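Local coordinates for signal recognition particle subunit SRP68 (Chaetomium thermophilum, PDB 4P3G), which binds and remodels the RNA of the signal recognition particle through this RNA-binding domain, and so probably supports cotranslational targeting of proteins to the endoplasmic reticulum, at the interface of chains A and B and the interface of chains A and C. Coordinates in Å, arbitrary orientation; residue numbers count along the deposited sequence, not the author numbering. Chains: chain A/B/C, Signal recognition particle subunit SRP68.

Contact 1: the interface of chains A and B. Residues chain A 140, 173, 176-177; chain B 136-137, 140, 177, 180.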
loop_
_atom_site.group_PDB
_atom_site.type_symbol
_atom_site.label_atom_id
_atom_site.label_comp_id
_atom_site.label_asym_id
_atom_site.label_seq_id
_atom_site.Cartn_x
_atom_site.Cartn_y
_atom_site.Cartn_z
ATOM N N LEU A 140 16.449 1.350 -22.848
ATOM C CA LEU A 140 15.548 1.112 -21.722
ATOM C C LEU A 140 14.901 -0.259 -21.862
ATOM O O LEU A 140 14.822 -1.032 -20.908
ATOM C CB LEU A 140 14.464 2.185 -21.667
ATOM C CG LEU A 140 14.832 3.622 -21.276
ATOM C CD1 LEU A 140 13.644 4.535 -21.520
ATOM C CD2 LEU A 140 15.318 3.740 -19.830
ATOM N N ILE A 173 10.051 0.595 -15.846
ATOM C CA ILE A 173 10.390 0.863 -17.230
ATOM C C ILE A 173 9.280 0.412 -18.170
ATOM O O ILE A 173 8.867 1.167 -19.054
ATOM C CB ILE A 173 11.700 0.176 -17.599
ATOM C CG1 ILE A 173 12.831 0.741 -16.728
ATOM C CG2 ILE A 173 12.016 0.337 -19.094
ATOM C CD1 ILE A 173 14.200 0.255 -17.122
ATOM N N ALA A 176 6.232 2.519 -18.310
ATOM C CA ALA A 176 6.446 3.686 -19.137
ATOM C C ALA A 176 6.324 3.341 -20.622
ATOM O O ALA A 176 5.594 4.025 -21.355
ATOM C CB ALA A 176 7.802 4.307 -18.831
ATOM N N LEU A 177 6.980 2.244 -21.035
ATOM C CA LEU A 177 6.990 1.801 -22.440
ATOM C C LEU A 177 5.611 1.378 -22.913
ATOM O O LEU A 177 5.279 1.496 -24.094
ATOM C CB LEU A 177 7.953 0.624 -22.645
ATOM C CG LEU A 177 9.452 0.900 -22.547
ATOM C CD1 LEU A 177 10.254 -0.376 -22.585
ATOM C CD2 LEU A 177 9.893 1.815 -23.660
ATOM N N PRO B 136 8.888 7.556 -23.879
ATOM C CA PRO B 136 9.048 6.861 -22.597
ATOM C C PRO B 136 10.100 7.503 -21.669
ATOM O O PRO B 136 9.965 7.387 -20.446
ATOM C CB PRO B 136 9.445 5.417 -23.021
ATOM C CG PRO B 136 9.802 5.504 -24.423
ATOM C CD PRO B 136 8.989 6.623 -25.006
ATOM N N THR B 137 11.151 8.109 -22.219
ATOM C CA THR B 137 12.148 8.772 -21.378
ATOM C C THR B 137 11.554 9.963 -20.639
ATOM O O THR B 137 11.784 10.158 -19.439
ATOM C CB THR B 137 13.343 9.252 -22.191
ATOM O OG1 THR B 137 13.941 8.129 -22.854
ATOM C CG2 THR B 137 14.371 9.909 -21.281
ATOM N N LEU B 140 9.247 8.694 -17.952
ATOM C CA LEU B 140 10.019 8.329 -16.770
ATOM C C LEU B 140 10.504 9.568 -16.026
ATOM O O LEU B 140 10.354 9.652 -14.812
ATOM C CB LEU B 140 11.222 7.442 -17.140
ATOM C CG LEU B 140 10.941 5.990 -17.537
ATOM C CD1 LEU B 140 12.186 5.348 -18.032
ATOM C CD2 LEU B 140 10.402 5.223 -16.332
ATOM N N LEU B 177 17.855 6.288 -15.908
ATOM C CA LEU B 177 17.960 7.287 -16.963
ATOM C C LEU B 177 19.377 7.745 -17.192
ATOM O O LEU B 177 19.720 8.134 -18.302
ATOM C CB LEU B 177 17.085 8.498 -16.685
ATOM C CG LEU B 177 15.595 8.263 -16.847
ATOM C CD1 LEU B 177 14.846 9.519 -16.443
ATOM C CD2 LEU B 177 15.347 7.922 -18.301
ATOM N N SER B 180 21.034 5.036 -19.489
ATOM C CA SER B 180 20.482 5.077 -20.841
ATOM C C SER B 180 20.719 6.346 -21.680
ATOM O O SER B 180 21.016 6.257 -22.862
ATOM C CB SER B 180 18.975 4.765 -20.792
ATOM O OG SER B 180 18.270 5.674 -19.977
#
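Helices 136-156 and 160-181 of the tetratricopeptide-like RNA-binding domain pack against the same two helices of a second copy, where A:Leu140 and B:Leu140 reach toward each other, tip to tip. Their CD1 methyls meet at 3.9 Å, an ordinary van der Waals separation. Both leucines hold CG anti to the carbonyl carbon (chi1 -70° and -73°), and their different partners come from how the helices are placed, not from the torsions. In A:Leu140, CD1 meets B:Leu140 and also lies beside the hydroxyl OG1 of B:Thr137, whose side chain it crosses at about a right angle. CD2, still near the B:Leu140 methyl, packs mainly on CB and OG of B:Ser180, a small residue that lets the methyl come near its helix. B:Leu140 rests its CD2 on the CB methyl of A:Ala176 at 3.7 Å, and the shortness of alanine allows the leucine to settle close to helix 160-181 of chain A. B:Pro136, at the first turn of its helix, suits its place because a rigid ring presents carbon without needing a hydrogen-bond partner for its N. Although the leucines are equivalent, their neighbours differ, in keeping with an interface that is not an exact two-fold; the structure alone cannot tell whether it is biological. Beside the leucine pair, CD2 of A:Leu177 touches CB of B:Pro136 at 3.7 Å, the two side chains passing at a slant.

Contact 2: the interface of chains A and C. Residues chain A 206, 208-210; chain C 199.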
loop_
_atom_site.group_PDB
_atom_site.type_symbol
_atom_site.label_atom_id
_atom_site.label_comp_id
_atom_site.label_asym_id
_atom_site.label_seq_id
_atom_site.Cartn_x
_atom_site.Cartn_y
_atom_site.Cartn_z
ATOM N N LYS A 206 6.775 -11.082 3.029
ATOM C CA LYS A 206 6.032 -10.318 4.032
ATOM C C LYS A 206 6.198 -8.797 3.835
ATOM O O LYS A 206 6.286 -8.042 4.805
ATOM C CB LYS A 206 6.372 -10.756 5.472
ATOM C CG LYS A 206 5.574 -11.972 5.994
ATOM C CD LYS A 206 5.859 -13.261 5.176
ATOM C CE LYS A 206 4.824 -14.387 5.418
ATOM N NZ LYS A 206 4.977 -15.492 4.416
ATOM N N PRO A 208 4.437 -5.445 2.269
ATOM C CA PRO A 208 4.906 -4.584 3.374
ATOM C C PRO A 208 4.794 -5.209 4.766
ATOM O O PRO A 208 3.925 -6.050 4.974
ATOM C CB PRO A 208 3.972 -3.364 3.288
ATOM C CG PRO A 208 2.772 -3.818 2.592
ATOM C CD PRO A 208 3.147 -4.988 1.716
ATOM N N ARG A 209 5.674 -4.803 5.687
ATOM C CA ARG A 209 5.701 -5.334 7.046
ATOM C C ARG A 209 4.395 -4.997 7.737
ATOM O O ARG A 209 3.766 -5.851 8.346
ATOM C CB ARG A 209 6.860 -4.751 7.851
ATOM C CG ARG A 209 8.236 -4.967 7.262
ATOM C CD ARG A 209 8.527 -6.434 7.009
ATOM N NE ARG A 209 9.821 -6.616 6.354
ATOM C CZ ARG A 209 10.165 -7.714 5.692
ATOM N NH1 ARG A 209 9.305 -8.723 5.603
ATOM N NH2 ARG A 209 11.358 -7.799 5.116
ATOM N N THR A 210 3.975 -3.748 7.612
ATOM C CA THR A 210 2.739 -3.298 8.219
ATOM C C THR A 210 1.522 -3.682 7.385
ATOM O O THR A 210 1.407 -3.297 6.224
ATOM C CB THR A 210 2.785 -1.763 8.424
ATOM O OG1 THR A 210 3.640 -1.473 9.535
ATOM C CG2 THR A 210 1.403 -1.189 8.691
ATOM N N ARG C 199 -3.129 -11.704 5.480
ATOM C CA ARG C 199 -2.193 -11.504 4.392
ATOM C C ARG C 199 -2.519 -12.447 3.245
ATOM O O ARG C 199 -2.480 -12.061 2.087
ATOM C CB ARG C 199 -0.765 -11.746 4.844
ATOM C CG ARG C 199 -0.334 -10.815 5.871
ATOM C CD ARG C 199 1.116 -10.495 5.754
ATOM N NE ARG C 199 1.384 -9.428 6.704
ATOM C CZ ARG C 199 2.541 -8.805 6.838
ATOM N NH1 ARG C 199 3.562 -9.128 6.061
ATOM N NH2 ARG C 199 2.661 -7.843 7.743
#
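Chi1 of C:Arg199 (-63°) sets CG anti to the carbonyl carbon, and a bend at chi2 (-147°) followed by an extended outer chain carries the guanidinium away from its helix to A:Lys206, A:Pro208 and A:Arg209. What it finds there is backbone: NH1 and NH2 are turned to the carbonyls of A:Lys206 and A:Arg209, near the guanidinium plane, while O of A:Pro208 lies over the face. NH1 gives a weak hydrogen bond to O of A:Lys206 at 3.2 Å, bent to 138° at the hydrogen. The A:Pro208 carbonyl may add favourable electrostatics for a cationic group, though no hydrogen bond is made here. The modelled spacing of NH2 to O of A:Arg209 is too short to be reliable; only the general approach can be trusted. Arginine suits this position because its long, flexible chain reaches the loop of the neighbouring copy. The aliphatic part of A:Lys206 crosses the arginine side chain obliquely, while its amine NZ stays 6.7 Å from NH1 of C:Arg199, which probably eases the meeting of like charges. Within chain A, NH1 of A:Arg209 also makes a weak bond to O of A:Lys206. The cis peptide bond before A:Pro208 helps shape the turn. The structure alone does not show whether this contact forms outside the crystal. The carbonyls belong to the loop linking helices 186-205 and 213-222 of chain A, and C:Arg199 projects from helix 186-205 of chain C.

About 29 Å separates the centres of the C-alpha atoms of contact 1 and contact 2, and they share no residue; chain A takes part in both. Contact 1 uses helices 136-156 and 160-181, whereas in contact 2 chain A offers the loop after helix 186-205, and chain C an arginine from that helix. Their chemistry differs as well, methyl packing in the first and arginine against backbone carbonyls in the second. Contact 2 belongs to a two-fold interface, by which these roles also exchange. Together they connect copies in the deposited four-chain assembly, which may reflect crystal packing rather than a biological oligomer.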